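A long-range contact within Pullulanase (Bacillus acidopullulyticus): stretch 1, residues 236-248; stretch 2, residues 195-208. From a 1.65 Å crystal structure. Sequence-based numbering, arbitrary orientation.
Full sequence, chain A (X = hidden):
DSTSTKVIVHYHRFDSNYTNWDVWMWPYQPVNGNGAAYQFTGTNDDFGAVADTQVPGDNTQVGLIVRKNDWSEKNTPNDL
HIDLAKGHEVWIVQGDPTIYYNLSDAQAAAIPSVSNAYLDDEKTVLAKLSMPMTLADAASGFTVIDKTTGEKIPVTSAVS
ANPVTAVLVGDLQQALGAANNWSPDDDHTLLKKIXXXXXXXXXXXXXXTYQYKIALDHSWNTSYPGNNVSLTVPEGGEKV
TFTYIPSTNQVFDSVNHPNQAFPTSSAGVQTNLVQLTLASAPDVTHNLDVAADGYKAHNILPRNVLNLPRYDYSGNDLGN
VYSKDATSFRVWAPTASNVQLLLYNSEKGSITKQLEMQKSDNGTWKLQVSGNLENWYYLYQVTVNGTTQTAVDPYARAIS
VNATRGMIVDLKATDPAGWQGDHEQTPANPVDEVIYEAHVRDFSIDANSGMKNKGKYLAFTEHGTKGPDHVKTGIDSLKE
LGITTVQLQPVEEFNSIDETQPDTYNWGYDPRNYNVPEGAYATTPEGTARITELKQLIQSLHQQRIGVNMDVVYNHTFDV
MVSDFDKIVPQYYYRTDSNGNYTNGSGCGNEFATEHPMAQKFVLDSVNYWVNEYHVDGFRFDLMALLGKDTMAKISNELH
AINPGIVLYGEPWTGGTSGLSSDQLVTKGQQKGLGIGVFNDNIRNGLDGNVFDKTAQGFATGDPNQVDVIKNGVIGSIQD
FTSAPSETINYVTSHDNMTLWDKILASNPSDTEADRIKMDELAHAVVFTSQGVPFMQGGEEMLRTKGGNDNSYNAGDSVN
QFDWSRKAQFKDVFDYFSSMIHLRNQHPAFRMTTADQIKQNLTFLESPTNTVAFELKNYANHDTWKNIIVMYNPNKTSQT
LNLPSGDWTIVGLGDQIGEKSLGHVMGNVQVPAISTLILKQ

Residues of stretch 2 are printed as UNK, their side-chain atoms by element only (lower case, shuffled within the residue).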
ATOM      1  N   GLY A 236      10.183  -4.723  54.257  1.00 57.14           N
ATOM      2  CA  GLY A 236      11.089  -3.933  53.419  1.00 57.43           C
ATOM      3  C   GLY A 236      10.965  -4.160  51.922  1.00 57.33           C
ATOM      4  O   GLY A 236      11.494  -3.381  51.126  1.00 56.80           O
ATOM      5  N   GLY A 237      10.265  -5.223  51.536  1.00 56.70           N
ATOM      6  CA  GLY A 237      10.081  -5.557  50.128  1.00 56.07           C
ATOM      7  C   GLY A 237      11.178  -6.465  49.603  1.00 55.09           C
ATOM      8  O   GLY A 237      12.182  -6.695  50.281  1.00 56.21           O
ATOM      9  N   GLU A 238      10.980  -6.979  48.390  1.00 53.90           N
ATOM     10  CA  GLU A 238      11.917  -7.916  47.770  1.00 52.04           C
ATOM     11  C   GLU A 238      11.737  -7.950  46.254  1.00 50.59           C
ATOM     12  O   GLU A 238      10.613  -7.875  45.749  1.00 51.21           O
ATOM     13  CB  GLU A 238      11.720  -9.321  48.349  1.00 52.03           C
ATOM     14  CG  GLU A 238      12.824 -10.314  48.012  1.00 53.68           C
ATOM     15  CD  GLU A 238      12.583 -11.694  48.599  1.00 57.87           C
ATOM     16  OE1 GLU A 238      13.149 -12.669  48.065  1.00 60.58           O
ATOM     17  OE2 GLU A 238      11.835 -11.813  49.593  1.00 60.27           O
ATOM     18  N   LYS A 239      12.851  -8.052  45.535  1.00 48.48           N
ATOM     19  CA  LYS A 239      12.822  -8.331  44.107  1.00 46.46           C
ATOM     20  C   LYS A 239      12.540  -9.819  43.942  1.00 44.68           C
ATOM     21  O   LYS A 239      13.232 -10.661  44.526  1.00 44.60           O
ATOM     22  CB  LYS A 239      14.156  -7.957  43.454  1.00 46.91           C
ATOM     23  CG  LYS A 239      14.133  -7.965  41.930  1.00 50.48           C
ATOM     24  CD  LYS A 239      15.544  -7.870  41.358  1.00 54.56           C
ATOM     25  CE  LYS A 239      15.551  -8.099  39.856  1.00 55.13           C
ATOM     26  NZ  LYS A 239      16.938  -8.114  39.316  1.00 56.99           N
ATOM     27  N   VAL A 240      11.506 -10.139  43.172  1.00 41.28           N
ATOM     28  CA  VAL A 240      11.085 -11.524  42.997  1.00 38.63           C
ATOM     29  C   VAL A 240      11.173 -11.929  41.529  1.00 37.47           C
ATOM     30  O   VAL A 240      10.810 -11.164  40.634  1.00 37.61           O
ATOM     31  CB  VAL A 240       9.643 -11.756  43.525  1.00 38.21           C
ATOM     32  CG1 VAL A 240       9.276 -13.239  43.483  1.00 35.15           C
ATOM     33  CG2 VAL A 240       9.487 -11.214  44.943  1.00 38.71           C
ATOM     34  N   THR A 241      11.672 -13.132  41.287  1.00 35.22           N
ATOM     35  CA  THR A 241      11.648 -13.707  39.954  1.00 34.34           C
ATOM     36  C   THR A 241      10.547 -14.760  39.877  1.00 32.75           C
ATOM     37  O   THR A 241      10.445 -15.632  40.750  1.00 34.44           O
ATOM     38  CB  THR A 241      13.023 -14.291  39.557  1.00 34.30           C
ATOM     39  OG1 THR A 241      13.992 -13.236  39.553  1.00 38.79           O
ATOM     40  CG2 THR A 241      12.979 -14.919  38.165  1.00 33.86           C
ATOM     41  N   PHE A 242       9.724 -14.642  38.836  1.00 30.23           N
ATOM     42  CA  PHE A 242       8.647 -15.581  38.526  1.00 29.19           C
ATOM     43  C   PHE A 242       9.034 -16.379  37.296  1.00 28.27           C
ATOM     44  O   PHE A 242       9.542 -15.818  36.326  1.00 28.70           O
ATOM     45  CB  PHE A 242       7.333 -14.829  38.290  1.00 28.83           C
ATOM     46  CG  PHE A 242       6.883 -14.027  39.473  1.00 29.67           C
ATOM     47  CD1 PHE A 242       6.029 -14.587  40.421  1.00 27.85           C
ATOM     48  CD2 PHE A 242       7.327 -12.715  39.657  1.00 31.54           C
ATOM     49  CE1 PHE A 242       5.615 -13.856  41.529  1.00 32.08           C
ATOM     50  CE2 PHE A 242       6.913 -11.973  40.757  1.00 33.75           C
ATOM     51  CZ  PHE A 242       6.058 -12.541  41.701  1.00 30.80           C
ATOM     52  N   THR A 243       8.795 -17.687  37.342  1.00 27.32           N
ATOM     53  CA  THR A 243       9.287 -18.601  36.324  1.00 26.32           C
ATOM     54  C   THR A 243       8.197 -19.506  35.763  1.00 27.90           C
ATOM     55  O   THR A 243       7.380 -20.043  36.509  1.00 29.30           O
ATOM     56  CB  THR A 243      10.435 -19.479  36.900  1.00 25.61           C
ATOM     57  OG1 THR A 243      11.510 -18.639  37.324  1.00 25.59           O
ATOM     58  CG2 THR A 243      10.952 -20.455  35.868  1.00 26.36           C
ATOM     59  N   TYR A 244       8.192 -19.667  34.443  1.00 26.73           N
ATOM     60  CA  TYR A 244       7.305 -20.614  33.785  1.00 26.72           C
ATOM     61  C   TYR A 244       8.095 -21.537  32.884  1.00 27.68           C
ATOM     62  O   TYR A 244       8.880 -21.075  32.055  1.00 28.84           O
ATOM     63  CB  TYR A 244       6.207 -19.893  32.991  1.00 24.09           C
ATOM     64  CG  TYR A 244       5.348 -20.806  32.148  1.00 24.68           C
ATOM     65  CD1 TYR A 244       4.468 -21.724  32.739  1.00 23.26           C
ATOM     66  CD2 TYR A 244       5.404 -20.753  30.749  1.00 23.72           C
ATOM     67  CE1 TYR A 244       3.670 -22.567  31.954  1.00 23.37           C
ATOM     68  CE2 TYR A 244       4.617 -21.595  29.959  1.00 25.12           C
ATOM     69  CZ  TYR A 244       3.749 -22.494  30.566  1.00 23.78           C
ATOM     70  OH  TYR A 244       2.966 -23.313  29.788  1.00 25.58           O
ATOM     71  N   ILE A 245       7.891 -22.842  33.053  1.00 27.73           N
ATOM     72  CA  ILE A 245       8.579 -23.848  32.236  1.00 28.06           C
ATOM     73  C   ILE A 245       7.613 -24.503  31.250  1.00 26.04           C
ATOM     74  O   ILE A 245       6.738 -25.270  31.655  1.00 27.88           O
ATOM     75  CB  ILE A 245       9.268 -24.950  33.103  1.00 27.63           C
ATOM     76  CG1 ILE A 245      10.048 -24.342  34.279  1.00 29.57           C
ATOM     77  CG2 ILE A 245      10.134 -25.865  32.226  1.00 29.73           C
ATOM     78  CD1 ILE A 245      11.310 -23.594  33.901  1.00 30.89           C
ATOM     79  N   PRO A 246       7.758 -24.197  29.948  1.00 25.66           N
ATOM     80  CA  PRO A 246       6.841 -24.730  28.928  1.00 26.27           C
ATOM     81  C   PRO A 246       6.734 -26.273  28.886  1.00 26.58           C
ATOM     82  O   PRO A 246       5.633 -26.800  28.740  1.00 25.51           O
ATOM     83  CB  PRO A 246       7.416 -24.175  27.617  1.00 26.87           C
ATOM     84  CG  PRO A 246       8.080 -22.892  28.032  1.00 24.11           C
ATOM     85  CD  PRO A 246       8.692 -23.207  29.382  1.00 27.06           C
ATOM     86  N   SER A 247       7.853 -26.985  29.035  1.00 29.98           N
ATOM     87  CA  SER A 247       7.848 -28.463  28.950  1.00 31.82           C
ATOM     88  C   SER A 247       6.913 -29.135  29.964  1.00 31.57           C
ATOM     89  O   SER A 247       6.252 -30.123  29.646  1.00 32.25           O
ATOM     90  CB  SER A 247       9.264 -29.040  29.089  1.00 30.43           C
ATOM     91  OG  SER A 247       9.880 -28.623  30.295  1.00 32.72           O
ATOM     92  N   THR A 248       6.850 -28.574  31.168  1.00 32.09           N
ATOM     93  CA  THR A 248       6.115 -29.180  32.279  1.00 29.98           C
ATOM     94  C   THR A 248       4.927 -28.335  32.760  1.00 30.79           C
ATOM     95  O   THR A 248       4.159 -28.773  33.631  1.00 28.87           O
ATOM     96  CB  THR A 248       7.050 -29.385  33.477  1.00 29.45           C
ATOM     97  OG1 THR A 248       7.578 -28.117  33.883  1.00 29.00           O
ATOM     98  CG2 THR A 248       8.219 -30.323  33.119  1.00 32.07           C
ATOM     99  N   UNK A 195      15.555 -18.939  27.803  1.00 40.22           N
ATOM    100  CA  UNK A 195      15.874 -19.873  26.729  1.00 38.19           C
ATOM    101  C   UNK A 195      14.552 -20.445  26.206  1.00 37.61           C
ATOM    102  O   UNK A 195      13.489 -20.093  26.741  1.00 36.74           O
ATOM    103  n   UNK A 195      16.908 -21.895  29.410  1.00 39.56           N
ATOM    104  o   UNK A 195      15.419 -22.684  27.915  1.00 35.18           O
ATOM    105  c   UNK A 195      16.894 -20.936  27.187  1.00 39.05           C
ATOM    106  c   UNK A 195      16.333 -21.907  28.210  1.00 38.39           C
ATOM    107  N   UNK A 196      14.592 -21.292  25.155  1.00 35.20           N
ATOM    108  CA  UNK A 196      13.340 -21.799  24.594  1.00 35.05           C
ATOM    109  C   UNK A 196      12.441 -22.563  25.577  1.00 34.09           C
ATOM    110  O   UNK A 196      11.249 -22.725  25.308  1.00 33.75           O
ATOM    111  c   UNK A 196      15.747 -21.678  24.319  1.00 36.23           C
ATOM    112  c   UNK A 196      13.813 -22.724  23.473  1.00 36.06           C
ATOM    113  c   UNK A 196      15.104 -22.152  23.056  1.00 35.43           C
ATOM    114  N   UNK A 197      13.005 -23.016  26.698  1.00 33.90           N
ATOM    115  CA  UNK A 197      12.230 -23.718  27.732  1.00 35.09           C
ATOM    116  C   UNK A 197      12.287 -23.051  29.109  1.00 35.53           C
ATOM    117  O   UNK A 197      12.123 -23.713  30.138  1.00 35.44           O
ATOM    118  c   UNK A 197      11.595 -26.068  28.490  1.00 37.29           C
ATOM    119  n   UNK A 197      12.041 -27.055  29.262  1.00 35.72           N
ATOM    120  o   UNK A 197      10.395 -25.861  28.305  1.00 36.30           O
ATOM    121  c   UNK A 197      12.654 -25.193  27.826  1.00 34.86           C
ATOM    122  N   UNK A 198      12.510 -21.738  29.126  1.00 35.55           N
ATOM    123  CA  UNK A 198      12.570 -20.985  30.379  1.00 34.91           C
ATOM    124  C   UNK A 198      12.105 -19.541  30.190  1.00 34.97           C
ATOM    125  O   UNK A 198      12.763 -18.743  29.525  1.00 35.36           O
ATOM    126  c   UNK A 198      15.766 -20.232  32.583  1.00 37.10           C
ATOM    127  c   UNK A 198      14.273 -20.247  32.262  1.00 35.58           C
ATOM    128  c   UNK A 198      13.500 -20.801  33.445  1.00 37.05           C
ATOM    129  c   UNK A 198      13.983 -21.035  30.980  1.00 34.64           C
ATOM    130  N   UNK A 199      10.964 -19.218  30.789  1.00 32.77           N
ATOM    131  CA  UNK A 199      10.401 -17.874  30.720  1.00 31.86           C
ATOM    132  C   UNK A 199      10.334 -17.272  32.111  1.00 31.69           C
ATOM    133  O   UNK A 199       9.874 -17.921  33.059  1.00 30.03           O
ATOM    134  c   UNK A 199       9.407 -19.246  27.957  1.00 34.66           C
ATOM    135  c   UNK A 199       8.820 -16.930  27.741  1.00 31.88           C
ATOM    136  c   UNK A 199       8.888 -17.046  26.344  1.00 33.47           C
ATOM    137  c   UNK A 199       9.481 -19.374  26.572  1.00 34.17           C
ATOM    138  o   UNK A 199       9.294 -18.417  24.404  1.00 34.39           O
ATOM    139  c   UNK A 199       9.017 -17.911  30.064  1.00 32.06           C
ATOM    140  c   UNK A 199       9.079 -18.033  28.562  1.00 32.64           C
ATOM    141  c   UNK A 199       9.225 -18.272  25.772  1.00 36.26           C
ATOM    142  N   UNK A 200      10.817 -16.038  32.238  1.00 31.37           N
ATOM    143  CA  UNK A 200      10.909 -15.391  33.536  1.00 32.51           C
ATOM    144  C   UNK A 200      10.517 -13.922  33.499  1.00 33.85           C
ATOM    145  O   UNK A 200      10.589 -13.265  32.455  1.00 33.26           O
ATOM    146  c   UNK A 200      14.022 -17.123  35.134  1.00 37.26           C
ATOM    147  c   UNK A 200      12.737 -16.987  34.346  1.00 35.00           C
ATOM    148  o   UNK A 200      14.082 -17.858  36.122  1.00 39.99           O
ATOM    149  n   UNK A 200      15.059 -16.417  34.703  1.00 33.37           N
ATOM    150  c   UNK A 200      12.322 -15.546  34.117  1.00 32.91           C
ATOM    151  N   UNK A 201      10.082 -13.433  34.658  1.00 34.28           N
ATOM    152  CA  UNK A 201       9.874 -12.017  34.904  1.00 34.68           C
ATOM    153  C   UNK A 201      10.354 -11.704  36.311  1.00 36.75           C
ATOM    154  O   UNK A 201      10.041 -12.428  37.265  1.00 36.56           O
ATOM    155  c   UNK A 201       6.564 -10.042  35.362  1.00 33.90           C
ATOM    156  c   UNK A 201       8.009 -10.161  34.914  1.00 34.13           C
ATOM    157  c   UNK A 201       8.398 -11.635  34.752  1.00 35.23           C
ATOM    158  c   UNK A 201       8.227  -9.383  33.615  1.00 39.42           C
ATOM    159  N   UNK A 202      11.138 -10.636  36.429  1.00 37.15           N
ATOM    160  CA  UNK A 202      11.537 -10.113  37.726  1.00 38.34           C
ATOM    161  C   UNK A 202      10.882  -8.755  37.941  1.00 39.11           C
ATOM    162  O   UNK A 202      10.605  -8.029  36.982  1.00 39.20           O
ATOM    163  c   UNK A 202      13.057  -9.978  37.821  1.00 38.55           C
ATOM    164  o   UNK A 202      13.693 -11.225  37.619  1.00 41.46           O
ATOM    165  N   UNK A 203      10.637  -8.425  39.202  1.00 38.97           N
ATOM    166  CA  UNK A 203      10.081  -7.136  39.577  1.00 39.89           C
ATOM    167  C   UNK A 203      10.181  -6.971  41.073  1.00 40.76           C
ATOM    168  O   UNK A 203      10.308  -7.956  41.801  1.00 39.93           O
ATOM    169  N   UNK A 204      10.131  -5.726  41.536  1.00 41.74           N
ATOM    170  CA  UNK A 204      10.190  -5.441  42.968  1.00 42.96           C
ATOM    171  C   UNK A 204       8.789  -5.257  43.533  1.00 41.45           C
ATOM    172  O   UNK A 204       7.994  -4.479  43.010  1.00 41.82           O
ATOM    173  o   UNK A 204      12.300  -4.309  42.555  1.00 46.18           O
ATOM    174  c   UNK A 204      11.374  -4.119  44.773  1.00 45.10           C
ATOM    175  c   UNK A 204      11.070  -4.204  43.278  1.00 43.32           C
ATOM    176  N   UNK A 205       8.507  -5.996  44.601  1.00 41.22           N
ATOM    177  CA  UNK A 205       7.211  -5.984  45.263  1.00 41.91           C
ATOM    178  C   UNK A 205       7.322  -5.412  46.671  1.00 40.99           C
ATOM    179  O   UNK A 205       8.242  -5.768  47.405  1.00 41.13           O
ATOM    180  c   UNK A 205       5.657  -9.323  44.018  1.00 41.26           C
ATOM    181  c   UNK A 205       5.457  -7.879  44.479  1.00 42.40           C
ATOM    182  c   UNK A 205       6.652  -7.412  45.327  1.00 40.06           C
ATOM    183  c   UNK A 205       5.127  -6.968  43.305  1.00 42.19           C
ATOM    184  N   UNK A 206       6.387  -4.520  47.054  1.00 42.69           N
ATOM    185  CA  UNK A 206       6.320  -4.079  48.451  1.00 43.50           C
ATOM    186  C   UNK A 206       5.920  -5.228  49.379  1.00 44.58           C
ATOM    187  O   UNK A 206       5.333  -6.217  48.921  1.00 44.78           O
ATOM    188  c   UNK A 206       5.130  -2.566  47.002  1.00 43.91           C
ATOM    189  c   UNK A 206       5.416  -3.802  46.207  1.00 42.21           C
ATOM    190  c   UNK A 206       5.222  -3.006  48.431  1.00 43.95           C
ATOM    191  N   UNK A 207       6.243  -5.097  50.664  1.00 44.54           N
ATOM    192  CA  UNK A 207       5.871  -6.086  51.677  1.00 43.92           C
ATOM    193  C   UNK A 207       4.384  -6.436  51.616  1.00 43.77           C
ATOM    194  O   UNK A 207       3.554  -5.583  51.292  1.00 43.81           O
ATOM    195  c   UNK A 207       6.233  -5.579  53.064  1.00 43.77           C
ATOM    196  N   UNK A 208       4.055  -7.691  51.919  1.00 43.69           N
ATOM    197  CA  UNK A 208       2.659  -8.124  52.009  1.00 42.67           C
ATOM    198  C   UNK A 208       2.380  -9.500  51.437  1.00 41.79           C
ATOM    199  O   UNK A 208       3.288 -10.181  50.961  1.00 41.36           O
TER
HETATM  200  O   HOH W   1      16.587 -10.355  37.650  1.00 54.10           O

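Position 195 carries two carbons, the second bearing one oxygen and one nitrogen, and touches nothing on stretch 1: Asn-195. It opens a type I turn that closes at position 198. At 196 three carbons close a ring onto the backbone N, the mark of Pro-196; its CB points away from stretch 1.

Position 197 again has two carbons ending in an oxygen and a nitrogen. One terminal atom lies 2.9 Å from Ser-247 N, a donor, and so is oxygen; the other lies 2.9 Å from Ser-247 OG and is nitrogen. This is Asn-197, an amide that reads both backbone and hydroxyl of one serine. Its own N is held by Asn-195 OD1 at 2.7 Å.

Position 198 has four carbons forked at the second, with one tip 3.6 Å from Ile-245 CD1: Leu-198. Position 199 has one carbon and then a six-carbon ring bearing an oxygen, with a ring carbon 3.9 Å from Pro-246 CG: Tyr-199. At 200 three carbons end in one oxygen and one nitrogen, and the oxygen accepts from Thr-243 OG1 at 2.9 Å: Gln-200, long enough to bring its amide to the threonine.

Position 201, four carbons forked at the second, is Leu-201, on the same face as Phe-242. Position 202 has one carbon and one oxygen, the oxygen 2.8 Å from Thr-241 OG1: Ser-202. A water bridges Ser-202 OG (3.0 Å) and Lys-239 NZ (2.8 Å). Position 203 has no side-chain atoms, hence Gly-203, paired with Val-240.

Position 204 has one carbon carrying an oxygen and a carbon: Thr-204, beside Lys-239. Position 205 has four carbons forked at the second, one tip 4.0 Å from Phe-242 CZ, at the edge of that ring: Leu-205. Position 206 closes a three-carbon ring onto N: Pro-206. A single carbon at 207, 4.2 Å from Gly-236 N, gives Ala-207; 208 has none and is Gly-208.

The contact is an antiparallel ladder. Four hydrogen-bonded pairs, from Glu-238 with Leu-205 to Tyr-244 with Tyr-199, alternate with three non-hydrogen-bonded pairs. Phe-242 N to Leu-201 O, at 2.7 Å, is the shortest backbone bond. The non-hydrogen-bonded pairs share a face with polar partners, Thr-243 with Gln-200 and Thr-241 with Ser-202; the other gathers Val-240, Phe-242 and Leu-205. At one end Asn-197 clasps Ser-247. At the other, a CB on Gly-237 would sit 3.0 Å from Leu-205 O, a clash that its glycine avoids.

Stretch 2, residues 195-208: NPNLYQLSGTLPAG
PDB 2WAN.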